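Local coordinates for phosphotriesterase homology protein (Escherichia coli, PDB 1BF6) that hydrolyses phosphorylated glyceryl acetates and aromatic acetates and propionates, using two zinc ions per subunit, at residues Gly120-Ile132 / Pro153-Gln167. Residues are numbered along the deposited sequence; the frame is centred on the assembly and turned at random.
Sequences GIIAEIGTSEGKI and PISTHTSFSTMGLEQ. With ZN (zinc ion), chain D; ZN (zinc ion), chain C; SO4 (sulfate ion), chain E.
Glu-124 and His-157 meet through a zinc ion: Glu-124 OE1 binds it at 2.2 Å and His-157 ND1 at 2.3 Å, while Glu-124 OE2 reaches the second zinc, a worked example of one carboxylate bridging a binuclear centre. His-185 also binds the shared zinc; His-11, His-13 and Asp-242 bind the one at OE2. A second shell fixes the imidazole: its NE2 donates in the ring plane to Ser-159 OG, which in turn donates to Thr-127 O (2.9 Å).

Backbone hydrogen bonds, among them Ser-155 N to Ile-122 O (2.9 Å), pair 122-126 with 154-157 in parallel, and a beta bulge between Ile-122 and Ile-125, with a cis peptide before Glu-124, shifts the register by one residue.

In Gln-167 a trans chi2 (-179°) carries the amide out to the strand ends. NE2 donates to Thr-127 OG1 (2.9 Å) and to His-157 O, which Thr-127 N approaches from the opposite face, while OE1 accepts from Thr-156 OG1 (2.7 Å). A leucine here would probably leave Thr-156 OG1 without this acceptor and the Thr-127 hydroxyl without its amide donor.

Apolar contacts flank this network: Ile-125 CD1 presses tightly on Ile-154 CG2 (3.4 Å), and Ile-132 CG1 meets Met-163 CE. The Met-163 thioether also packs on the 128-131 turn.

Within this TIM-barrel family, the contact closes a beta-alpha-beta unit through helix 134-150, whose Phe-140 and Ala-143 touch Ile-125, with strand 181-183 beyond 154-157.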
ATOM      1  N   GLY A 120       8.889  -1.884  -8.169  1.00  9.27           N
ATOM      2  CA  GLY A 120       8.128  -3.035  -8.613  1.00  6.66           C
ATOM      3  C   GLY A 120       6.639  -2.783  -8.729  1.00  8.67           C
ATOM      4  O   GLY A 120       5.901  -3.671  -9.164  1.00 10.89           O
ATOM      5  N   ILE A 121       6.184  -1.578  -8.372  1.00  6.36           N
ATOM      6  CA  ILE A 121       4.765  -1.230  -8.424  1.00  6.95           C
ATOM      7  C   ILE A 121       4.631   0.296  -8.554  1.00  5.93           C
ATOM      8  O   ILE A 121       5.547   1.027  -8.174  1.00  8.06           O
ATOM      9  CB  ILE A 121       4.024  -1.737  -7.116  1.00  7.47           C
ATOM     10  CG1 ILE A 121       2.506  -1.655  -7.260  1.00  9.16           C
ATOM     11  CG2 ILE A 121       4.479  -0.936  -5.892  1.00  8.37           C
ATOM     12  CD1 ILE A 121       1.747  -2.442  -6.182  1.00 10.91           C
ATOM     13  N   ILE A 122       3.549   0.745  -9.182  1.00  6.99           N
ATOM     14  CA  ILE A 122       3.258   2.179  -9.359  1.00  7.79           C
ATOM     15  C   ILE A 122       2.366   2.449  -8.165  1.00  6.42           C
ATOM     16  O   ILE A 122       1.195   2.050  -8.133  1.00  6.76           O
ATOM     17  CB  ILE A 122       2.490   2.451 -10.666  1.00  7.88           C
ATOM     18  CG1 ILE A 122       3.360   2.073 -11.872  1.00  8.59           C
ATOM     19  CG2 ILE A 122       2.013   3.909 -10.706  1.00  5.51           C
ATOM     20  CD1 ILE A 122       2.557   1.741 -13.092  1.00  6.91           C
ATOM     21  N   ALA A 123       2.888   3.200  -7.206  1.00  6.94           N
ATOM     22  CA  ALA A 123       2.114   3.361  -5.968  1.00  8.40           C
ATOM     23  C   ALA A 123       2.684   4.475  -5.083  1.00  9.27           C
ATOM     24  O   ALA A 123       3.796   4.856  -5.370  1.00  7.72           O
ATOM     25  CB  ALA A 123       2.331   2.066  -5.153  1.00  8.19           C
ATOM     26  N   GLU A 124       2.242   4.853  -3.882  1.00  7.72           N
ATOM     27  CA  GLU A 124       0.879   4.958  -3.596  1.00  7.79           C
ATOM     28  C   GLU A 124       0.261   6.160  -4.319  1.00 10.45           C
ATOM     29  O   GLU A 124       0.766   7.254  -4.035  1.00 10.06           O
ATOM     30  CB  GLU A 124       0.296   4.863  -2.161  1.00  7.73           C
ATOM     31  CG  GLU A 124       0.852   5.949  -1.217  1.00  7.70           C
ATOM     32  CD  GLU A 124       0.155   5.700   0.176  1.00  6.55           C
ATOM     33  OE1 GLU A 124      -1.002   5.837  -0.093  1.00  9.06           O
ATOM     34  OE2 GLU A 124       1.120   5.549   0.892  1.00  4.46           O
ATOM     35  N   ILE A 125      -0.553   5.944  -5.345  1.00 10.62           N
ATOM     36  CA  ILE A 125      -1.106   7.078  -6.059  1.00 10.69           C
ATOM     37  C   ILE A 125      -2.453   7.424  -5.473  1.00 10.56           C
ATOM     38  O   ILE A 125      -3.383   6.615  -5.472  1.00 10.44           O
ATOM     39  CB  ILE A 125      -1.084   6.861  -7.602  1.00 11.31           C
ATOM     40  CG1 ILE A 125      -1.973   5.703  -8.020  1.00 13.44           C
ATOM     41  CG2 ILE A 125       0.364   6.543  -8.058  1.00 12.67           C
ATOM     42  CD1 ILE A 125      -2.107   5.580  -9.543  1.00 15.11           C
ATOM     43  N   GLY A 126      -2.531   8.619  -4.897  1.00  9.34           N
ATOM     44  CA  GLY A 126      -3.761   9.012  -4.251  1.00  8.85           C
ATOM     45  C   GLY A 126      -4.600  10.150  -4.775  1.00 10.39           C
ATOM     46  O   GLY A 126      -4.229  10.895  -5.691  1.00  8.45           O
ATOM     47  N   THR A 127      -5.792  10.224  -4.204  1.00  8.90           N
ATOM     48  CA  THR A 127      -6.742  11.269  -4.510  1.00 11.15           C
ATOM     49  C   THR A 127      -7.107  11.929  -3.178  1.00 11.85           C
ATOM     50  O   THR A 127      -6.867  11.362  -2.099  1.00  9.47           O
ATOM     51  CB  THR A 127      -7.996  10.725  -5.227  1.00 11.84           C
ATOM     52  OG1 THR A 127      -8.516   9.602  -4.506  1.00 12.79           O
ATOM     53  CG2 THR A 127      -7.658  10.307  -6.669  1.00  8.12           C
ATOM     54  N   SER A 128      -7.647  13.140  -3.254  1.00 11.77           N
ATOM     55  CA  SER A 128      -8.016  13.893  -2.060  1.00 12.35           C
ATOM     56  C   SER A 128      -9.343  13.420  -1.471  1.00 12.61           C
ATOM     57  O   SER A 128     -10.042  12.598  -2.067  1.00 13.29           O
ATOM     58  CB  SER A 128      -8.073  15.395  -2.388  1.00  9.02           C
ATOM     59  OG  SER A 128      -6.776  15.887  -2.673  1.00  9.16           O
ATOM     60  N   GLU A 129      -9.688  13.936  -0.295  1.00 12.67           N
ATOM     61  CA  GLU A 129     -10.934  13.554   0.350  1.00 13.75           C
ATOM     62  C   GLU A 129     -12.177  14.046  -0.390  1.00 13.68           C
ATOM     63  O   GLU A 129     -12.423  15.253  -0.488  1.00 17.03           O
ATOM     64  CB  GLU A 129     -10.955  14.040   1.803  1.00 16.04           C
ATOM     65  CG  GLU A 129     -12.214  13.631   2.568  1.00 19.15           C
ATOM     66  CD  GLU A 129     -12.129  13.907   4.075  1.00 22.88           C
ATOM     67  OE1 GLU A 129     -11.080  14.399   4.565  1.00 24.16           O
ATOM     68  OE2 GLU A 129     -13.114  13.601   4.773  1.00 23.95           O
ATOM     69  N   GLY A 130     -12.942  13.106  -0.936  1.00 12.06           N
ATOM     70  CA  GLY A 130     -14.169  13.447  -1.627  1.00 11.01           C
ATOM     71  C   GLY A 130     -14.020  14.071  -3.002  1.00 12.01           C
ATOM     72  O   GLY A 130     -15.004  14.540  -3.577  1.00 10.63           O
ATOM     73  N   LYS A 131     -12.811  14.059  -3.544  1.00 12.41           N
ATOM     74  CA  LYS A 131     -12.586  14.635  -4.866  1.00 13.67           C
ATOM     75  C   LYS A 131     -11.269  14.219  -5.495  1.00 12.44           C
ATOM     76  O   LYS A 131     -10.312  13.885  -4.802  1.00 12.32           O
ATOM     77  CB  LYS A 131     -12.630  16.171  -4.798  1.00 14.74           C
ATOM     78  CG  LYS A 131     -11.489  16.749  -4.004  1.00 17.57           C
ATOM     79  CD  LYS A 131     -11.433  18.270  -4.012  1.00 22.17           C
ATOM     80  CE  LYS A 131     -10.237  18.733  -3.173  1.00 24.56           C
ATOM     81  NZ  LYS A 131     -10.060  20.210  -3.144  1.00 28.12           N
ATOM     82  N   ILE A 132     -11.252  14.200  -6.825  1.00 12.76           N
ATOM     83  CA  ILE A 132     -10.042  13.911  -7.578  1.00 12.42           C
ATOM     84  C   ILE A 132      -9.729  15.263  -8.225  1.00 12.42           C
ATOM     85  O   ILE A 132     -10.521  15.779  -9.022  1.00 10.41           O
ATOM     86  CB  ILE A 132     -10.254  12.836  -8.676  1.00 13.53           C
ATOM     87  CG1 ILE A 132     -10.664  11.500  -8.034  1.00 12.65           C
ATOM     88  CG2 ILE A 132      -8.980  12.672  -9.492  1.00 12.46           C
ATOM     89  CD1 ILE A 132     -10.872  10.362  -9.024  1.00 11.46           C
ATOM     90  N   PRO A 153       1.664  -3.500 -11.618  1.00  6.27           N
ATOM     91  CA  PRO A 153       0.386  -3.089 -11.034  1.00  6.17           C
ATOM     92  C   PRO A 153       0.357  -1.696 -10.396  1.00  3.96           C
ATOM     93  O   PRO A 153       1.395  -1.069 -10.165  1.00  6.80           O
ATOM     94  CB  PRO A 153       0.100  -4.215 -10.026  1.00  8.12           C
ATOM     95  CG  PRO A 153       1.423  -4.583  -9.558  1.00  6.17           C
ATOM     96  CD  PRO A 153       2.270  -4.589 -10.830  1.00  9.43           C
ATOM     97  N   ILE A 154      -0.852  -1.198 -10.206  1.00  5.25           N
ATOM     98  CA  ILE A 154      -1.095   0.113  -9.606  1.00  5.67           C
ATOM     99  C   ILE A 154      -1.737  -0.081  -8.226  1.00  6.71           C
ATOM    100  O   ILE A 154      -2.694  -0.840  -8.079  1.00  7.72           O
ATOM    101  CB  ILE A 154      -2.037   0.942 -10.518  1.00  7.92           C
ATOM    102  CG1 ILE A 154      -1.313   1.264 -11.833  1.00  5.90           C
ATOM    103  CG2 ILE A 154      -2.561   2.192  -9.801  1.00  4.27           C
ATOM    104  CD1 ILE A 154      -2.221   1.812 -12.910  1.00  8.45           C
ATOM    105  N   SER A 155      -1.205   0.618  -7.228  1.00  7.31           N
ATOM    106  CA  SER A 155      -1.704   0.552  -5.854  1.00  7.60           C
ATOM    107  C   SER A 155      -2.052   1.979  -5.430  1.00  6.40           C
ATOM    108  O   SER A 155      -1.190   2.856  -5.433  1.00  7.92           O
ATOM    109  CB  SER A 155      -0.632  -0.048  -4.945  1.00  8.27           C
ATOM    110  OG  SER A 155      -1.100  -0.137  -3.611  1.00  7.94           O
ATOM    111  N   THR A 156      -3.301   2.199  -5.040  1.00  6.40           N
ATOM    112  CA  THR A 156      -3.761   3.544  -4.701  1.00  8.34           C
ATOM    113  C   THR A 156      -3.940   3.934  -3.226  1.00  9.51           C
ATOM    114  O   THR A 156      -3.860   3.095  -2.332  1.00  8.72           O
ATOM    115  CB  THR A 156      -5.101   3.840  -5.415  1.00  6.88           C
ATOM    116  OG1 THR A 156      -6.179   3.280  -4.658  1.00  6.05           O
ATOM    117  CG2 THR A 156      -5.119   3.242  -6.848  1.00  8.22           C
ATOM    118  N   HIS A 157      -4.204   5.226  -3.016  1.00  9.55           N
ATOM    119  CA  HIS A 157      -4.488   5.818  -1.701  1.00 10.70           C
ATOM    120  C   HIS A 157      -5.847   6.493  -1.817  1.00 10.89           C
ATOM    121  O   HIS A 157      -6.031   7.368  -2.673  1.00 11.93           O
ATOM    122  CB  HIS A 157      -3.451   6.907  -1.319  1.00 10.86           C
ATOM    123  CG  HIS A 157      -3.910   7.866  -0.241  1.00 10.65           C
ATOM    124  ND1 HIS A 157      -3.347   7.864   1.016  1.00 12.80           N
ATOM    125  CD2 HIS A 157      -4.800   8.887  -0.320  1.00 12.31           C
ATOM    126  CE1 HIS A 157      -3.897   8.871   1.667  1.00  8.60           C
ATOM    127  NE2 HIS A 157      -4.782   9.522   0.904  1.00 13.40           N
ATOM    128  N   THR A 158      -6.823   6.047  -1.032  1.00  9.70           N
ATOM    129  CA  THR A 158      -8.104   6.733  -1.019  1.00 10.39           C
ATOM    130  C   THR A 158      -8.079   7.485   0.314  1.00 10.97           C
ATOM    131  O   THR A 158      -7.614   6.953   1.329  1.00  9.95           O
ATOM    132  CB  THR A 158      -9.365   5.807  -1.081  1.00 10.84           C
ATOM    133  OG1 THR A 158      -9.389   4.903   0.032  1.00 12.39           O
ATOM    134  CG2 THR A 158      -9.430   5.050  -2.402  1.00 11.05           C
ATOM    135  N   SER A 159      -8.465   8.754   0.274  1.00 11.58           N
ATOM    136  CA  SER A 159      -8.502   9.586   1.473  1.00 10.32           C
ATOM    137  C   SER A 159      -9.784   9.300   2.240  1.00  9.38           C
ATOM    138  O   SER A 159     -10.887   9.594   1.777  1.00  9.70           O
ATOM    139  CB  SER A 159      -8.394  11.063   1.095  1.00  8.99           C
ATOM    140  OG  SER A 159      -7.053  11.381   0.777  1.00  8.98           O
ATOM    141  N   PHE A 160      -9.629   8.689   3.412  1.00 11.62           N
ATOM    142  CA  PHE A 160     -10.769   8.328   4.245  1.00 12.25           C
ATOM    143  C   PHE A 160     -11.797   7.483   3.501  1.00  8.97           C
ATOM    144  O   PHE A 160     -13.008   7.692   3.617  1.00 10.09           O
ATOM    145  CB  PHE A 160     -11.375   9.572   4.900  1.00 17.80           C
ATOM    146  CG  PHE A 160     -10.417  10.254   5.829  1.00 24.49           C
ATOM    147  CD1 PHE A 160     -10.060   9.645   7.033  1.00 27.77           C
ATOM    148  CD2 PHE A 160      -9.791  11.441   5.460  1.00 27.56           C
ATOM    149  CE1 PHE A 160      -9.087  10.198   7.858  1.00 30.87           C
ATOM    150  CE2 PHE A 160      -8.812  12.011   6.276  1.00 30.25           C
ATOM    151  CZ  PHE A 160      -8.458  11.385   7.479  1.00 31.59           C
ATOM    152  N   SER A 161     -11.272   6.528   2.731  1.00  8.66           N
ATOM    153  CA  SER A 161     -12.076   5.582   1.956  1.00  9.20           C
ATOM    154  C   SER A 161     -13.017   6.202   0.928  1.00  9.10           C
ATOM    155  O   SER A 161     -14.076   5.641   0.641  1.00 10.40           O
ATOM    156  CB  SER A 161     -12.854   4.659   2.908  1.00  8.73           C
ATOM    157  OG  SER A 161     -11.961   4.029   3.813  1.00 10.96           O
ATOM    158  N   THR A 162     -12.629   7.350   0.365  1.00  9.34           N
ATOM    159  CA  THR A 162     -13.462   8.026  -0.640  1.00  8.60           C
ATOM    160  C   THR A 162     -12.828   7.977  -2.033  1.00  5.90           C
ATOM    161  O   THR A 162     -11.614   7.852  -2.157  1.00  6.43           O
ATOM    162  CB  THR A 162     -13.679   9.539  -0.320  1.00  7.21           C
ATOM    163  OG1 THR A 162     -12.420  10.230  -0.391  1.00  7.72           O
ATOM    164  CG2 THR A 162     -14.294   9.724   1.056  1.00 11.88           C
ATOM    165  N   MET A 163     -13.680   8.062  -3.057  1.00  9.44           N
ATOM    166  CA  MET A 163     -13.275   8.111  -4.468  1.00  9.42           C
ATOM    167  C   MET A 163     -12.694   6.856  -5.121  1.00 10.75           C
ATOM    168  O   MET A 163     -12.210   6.926  -6.252  1.00 10.02           O
ATOM    169  CB  MET A 163     -12.318   9.296  -4.709  1.00  8.63           C
ATOM    170  CG  MET A 163     -12.784  10.621  -4.090  1.00  8.36           C
ATOM    171  SD  MET A 163     -14.483  11.030  -4.449  1.00 14.98           S
ATOM    172  CE  MET A 163     -14.304  11.595  -6.143  1.00 11.80           C
ATOM    173  N   GLY A 164     -12.757   5.713  -4.436  1.00 10.00           N
ATOM    174  CA  GLY A 164     -12.236   4.482  -5.000  1.00  9.05           C
ATOM    175  C   GLY A 164     -12.865   4.113  -6.337  1.00  7.73           C
ATOM    176  O   GLY A 164     -12.142   3.807  -7.289  1.00  9.29           O
ATOM    177  N   LEU A 165     -14.190   4.161  -6.429  1.00  7.21           N
ATOM    178  CA  LEU A 165     -14.867   3.819  -7.676  1.00  8.32           C
ATOM    179  C   LEU A 165     -14.460   4.782  -8.804  1.00 10.22           C
ATOM    180  O   LEU A 165     -14.263   4.356  -9.953  1.00  8.84           O
ATOM    181  CB  LEU A 165     -16.386   3.791  -7.484  1.00  8.52           C
ATOM    182  CG  LEU A 165     -16.915   2.603  -6.657  1.00  8.39           C
ATOM    183  CD1 LEU A 165     -18.391   2.807  -6.330  1.00 10.50           C
ATOM    184  CD2 LEU A 165     -16.704   1.301  -7.427  1.00  8.06           C
ATOM    185  N   GLU A 166     -14.274   6.058  -8.451  1.00 10.79           N
ATOM    186  CA  GLU A 166     -13.860   7.094  -9.404  1.00 11.13           C
ATOM    187  C   GLU A 166     -12.447   6.828  -9.915  1.00 11.43           C
ATOM    188  O   GLU A 166     -12.156   7.038 -11.104  1.00 11.29           O
ATOM    189  CB  GLU A 166     -13.934   8.486  -8.761  1.00 11.67           C
ATOM    190  CG  GLU A 166     -15.353   9.044  -8.627  1.00 12.68           C
ATOM    191  CD  GLU A 166     -16.104   8.548  -7.400  1.00 14.99           C
ATOM    192  OE1 GLU A 166     -15.544   7.775  -6.591  1.00 15.59           O
ATOM    193  OE2 GLU A 166     -17.269   8.949  -7.243  1.00 16.62           O
ATOM    194  N   GLN A 167     -11.573   6.354  -9.025  1.00  9.01           N
ATOM    195  CA  GLN A 167     -10.203   6.024  -9.404  1.00  9.32           C
ATOM    196  C   GLN A 167     -10.223   4.883 -10.421  1.00  9.51           C
ATOM    197  O   GLN A 167      -9.450   4.884 -11.375  1.00 10.20           O
ATOM    198  CB  GLN A 167      -9.383   5.541  -8.202  1.00  8.95           C
ATOM    199  CG  GLN A 167      -9.147   6.559  -7.094  1.00  8.74           C
ATOM    200  CD  GLN A 167      -8.296   5.992  -5.963  1.00  8.99           C
ATOM    201  OE1 GLN A 167      -8.086   4.784  -5.876  1.00  8.79           O
ATOM    202  NE2 GLN A 167      -7.783   6.866  -5.112  1.00 10.11           N
TER
HETATM  203 ZN    ZN D 293      -2.038   6.186   1.816  1.00 15.00          ZN
HETATM  204 ZN    ZN C   1       0.692   4.712   3.076  1.00 12.00          ZN
HETATM  205  S   SO4 E 294     -17.299   8.119  -1.298  1.00 33.48           S
HETATM  206  O1  SO4 E 294     -17.797   9.216  -0.472  1.00 35.11           O
HETATM  207  O2  SO4 E 294     -16.338   8.663  -2.356  1.00 31.80           O
HETATM  208  O3  SO4 E 294     -16.516   7.059  -0.475  1.00 33.28           O
HETATM  209  O4  SO4 E 294     -18.489   7.398  -1.932  1.00 33.13           O
HETATM  210  O   HOH W   1      -9.755   9.816  -2.118  1.00  7.70           O